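Side-chain contact in diacylglycerol lipase (PDB 5XK2), which probably hydrolyses ester bonds of mono- and diacylglycerols as a class 3 lipase of the alpha/beta-hydrolase fold: residues K125-R128 / D129-I132. Numbering follows the deposited sequence.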
ATOM      1  N   LYS A 125     -12.549  -0.035  20.074  1.00 13.56           N
ATOM      2  CA  LYS A 125     -13.863   0.223  20.686  1.00 13.17           C
ATOM      3  C   LYS A 125     -14.989  -0.589  20.040  1.00 14.75           C
ATOM      4  O   LYS A 125     -15.934  -0.972  20.723  1.00 16.35           O
ATOM      5  CB  LYS A 125     -14.210   1.708  20.619  1.00 15.96           C
ATOM      6  CG  LYS A 125     -13.464   2.555  21.615  1.00 24.32           C
ATOM      7  CD  LYS A 125     -14.216   3.847  21.859  1.00 35.45           C
ATOM      8  CE  LYS A 125     -15.508   3.587  22.608  1.00 43.91           C
ATOM      9  NZ  LYS A 125     -16.412   4.767  22.546  1.00 50.93           N
ATOM     10  N   VAL A 126     -14.884  -0.837  18.742  1.00 15.18           N
ATOM     11  CA  VAL A 126     -15.912  -1.590  18.017  1.00 18.69           C
ATOM     12  C   VAL A 126     -15.972  -3.042  18.502  1.00 21.20           C
ATOM     13  O   VAL A 126     -17.044  -3.643  18.531  1.00 17.51           O
ATOM     14  CB  VAL A 126     -15.656  -1.540  16.484  1.00 18.80           C
ATOM     15  CG1 VAL A 126     -16.500  -2.577  15.743  1.00 29.92           C
ATOM     16  CG2 VAL A 126     -15.959  -0.148  15.944  1.00 19.95           C
ATOM     17  N   VAL A 127     -14.821  -3.629  18.833  1.00 15.72           N
ATOM     18  CA  VAL A 127     -14.815  -5.009  19.327  1.00 13.09           C
ATOM     19  C   VAL A 127     -14.619  -5.209  20.838  1.00 15.01           C
ATOM     20  O   VAL A 127     -14.656  -6.345  21.327  1.00 14.81           O
ATOM     21  CB  VAL A 127     -13.749  -5.838  18.572  1.00 15.11           C
ATOM     22  CG1 VAL A 127     -14.157  -6.009  17.112  1.00 19.84           C
ATOM     23  CG2 VAL A 127     -12.378  -5.179  18.660  1.00 13.79           C
ATOM     24  N   ARG A 128     -14.425  -4.127  21.590  1.00 12.44           N
ATOM     25  CA  ARG A 128     -14.086  -4.238  23.010  1.00 13.63           C
ATOM     26  C   ARG A 128     -15.107  -5.005  23.858  1.00 13.03           C
ATOM     27  O   ARG A 128     -14.742  -5.850  24.679  1.00 14.55           O
ATOM     28  CB  ARG A 128     -13.893  -2.834  23.600  1.00 16.84           C
ATOM     29  CG  ARG A 128     -13.845  -2.806  25.107  1.00 17.09           C
ATOM     30  CD  ARG A 128     -13.394  -1.433  25.635  1.00 18.36           C
ATOM     31  NE  ARG A 128     -14.392  -0.381  25.386  1.00 19.59           N
ATOM     32  CZ  ARG A 128     -14.214   0.893  25.729  1.00 26.31           C
ATOM     33  NH1 ARG A 128     -13.079   1.270  26.323  1.00 17.70           N
ATOM     34  NH2 ARG A 128     -15.164   1.790  25.492  1.00 26.86           N
ATOM     35  N   ASP A 129     -16.387  -4.681  23.695  1.00 12.21           N
ATOM     36  CA  ASP A 129     -17.422  -5.292  24.529  1.00 14.47           C
ATOM     37  C   ASP A 129     -17.497  -6.814  24.345  1.00 14.86           C
ATOM     38  O   ASP A 129     -17.585  -7.557  25.328  1.00 17.31           O
ATOM     39  CB  ASP A 129     -18.772  -4.653  24.223  1.00 17.29           C
ATOM     40  CG  ASP A 129     -18.833  -3.199  24.657  1.00 37.94           C
ATOM     41  OD1 ASP A 129     -18.058  -2.810  25.558  1.00 36.66           O
ATOM     42  OD2 ASP A 129     -19.660  -2.445  24.099  1.00 53.96           O
ATOM     43  N   ARG A 130     -17.448  -7.255  23.094  1.00 16.76           N
ATOM     44  CA  ARG A 130     -17.431  -8.685  22.750  1.00 16.63           C
ATOM     45  C   ARG A 130     -16.229  -9.393  23.344  1.00 15.12           C
ATOM     46  O   ARG A 130     -16.328 -10.501  23.858  1.00 13.71           O
ATOM     47  CB  ARG A 130     -17.382  -8.866  21.241  1.00 22.42           C
ATOM     48  CG  ARG A 130     -18.675  -9.019  20.548  1.00 32.87           C
ATOM     49  CD  ARG A 130     -18.358  -8.962  19.071  1.00 40.19           C
ATOM     50  NE  ARG A 130     -18.085  -7.598  18.640  1.00 29.30           N
ATOM     51  CZ  ARG A 130     -17.913  -7.252  17.374  1.00 22.70           C
ATOM     52  NH1 ARG A 130     -17.943  -8.186  16.431  1.00 20.07           N
ATOM     53  NH2 ARG A 130     -17.722  -5.984  17.050  1.00 26.41           N
ATOM     54  N   ILE A 131     -15.073  -8.736  23.264  1.00 14.30           N
ATOM     55  CA  ILE A 131     -13.842  -9.348  23.755  1.00 11.48           C
ATOM     56  C   ILE A 131     -13.842  -9.467  25.283  1.00 14.18           C
ATOM     57  O   ILE A 131     -13.490 -10.504  25.838  1.00 15.41           O
ATOM     58  CB  ILE A 131     -12.614  -8.557  23.246  1.00 11.08           C
ATOM     59  CG1 ILE A 131     -12.457  -8.800  21.736  1.00 13.23           C
ATOM     60  CG2 ILE A 131     -11.359  -8.972  24.010  1.00 14.48           C
ATOM     61  CD1 ILE A 131     -11.435  -7.900  21.047  1.00 13.42           C
ATOM     62  N   ILE A 132     -14.275  -8.418  25.975  1.00 12.17           N
ATOM     63  CA  ILE A 132     -14.363  -8.465  27.422  1.00 12.26           C
ATOM     64  C   ILE A 132     -15.374  -9.517  27.877  1.00 12.59           C
ATOM     65  O   ILE A 132     -15.114 -10.262  28.828  1.00 14.31           O
ATOM     66  CB  ILE A 132     -14.724  -7.082  27.976  1.00 15.37           C
ATOM     67  CG1 ILE A 132     -13.526  -6.149  27.794  1.00 14.65           C
ATOM     68  CG2 ILE A 132     -15.127  -7.166  29.456  1.00 21.00           C
ATOM     69  CD1 ILE A 132     -13.811  -4.721  28.171  1.00 18.70           C
TER
HETATM   70  O   HOH W   1     -17.582  -2.944  21.613  1.00 18.77           O
HETATM   71  O   HOH W   2     -18.179  -5.627  20.739  1.00 16.51           O
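Arg-130 reaches back one helical turn and hydrogen-bonds the carbonyl of Val-126, from NH2 to Val-126 O at 2.9 Å. The oxygen lies in the guanidinium plane, at its edge, whereas NH2 stands above the carbonyl plane, 45° out of it. A bend at chi3 (-76°) turns the guanidinium back toward the preceding turn, and CG1 of Val-127 packs over one of its faces, 3.6 Å from NH2.

Here the helix has opened and taken in water. In place of the usual i to i+4 backbone bonds, one water joins Lys-125 O to Asp-129 N, accepting from the nitrogen and donating to the carbonyl, with 2.7 Å between Lys-125 O and the water oxygen. A second water donates to Val-126 O and accepts from both N and NE of Arg-130, so main chain and side chain of this arginine grip the same molecule. Val-127 marks the irregularity, its backbone torsions departing from regular helical values. Regular bonding resumes with Ile-131 N to Val-127 O and Ile-132 N to Arg-128 O.

CG2 of Val-127 meets CD1 of Ile-131 at 3.7 Å. On another side of the helix, Arg-128 and Ile-132 run side by side, CD1 of the isoleucine resting 3.6 Å from CG of the arginine. The aliphatic part of Arg-128 is extended before bending at chi3.

Helix 118-138 lies against the central sheet: Val-127 and Ile-131 pack on Phe-63 of strand 58-65 and Phe-88 of strand 83-89, Arg-130 touches Leu-61 and Phe-63, and NH1 of Arg-128 ties the helix to helix 154-168 through a salt bridge with Asp-165.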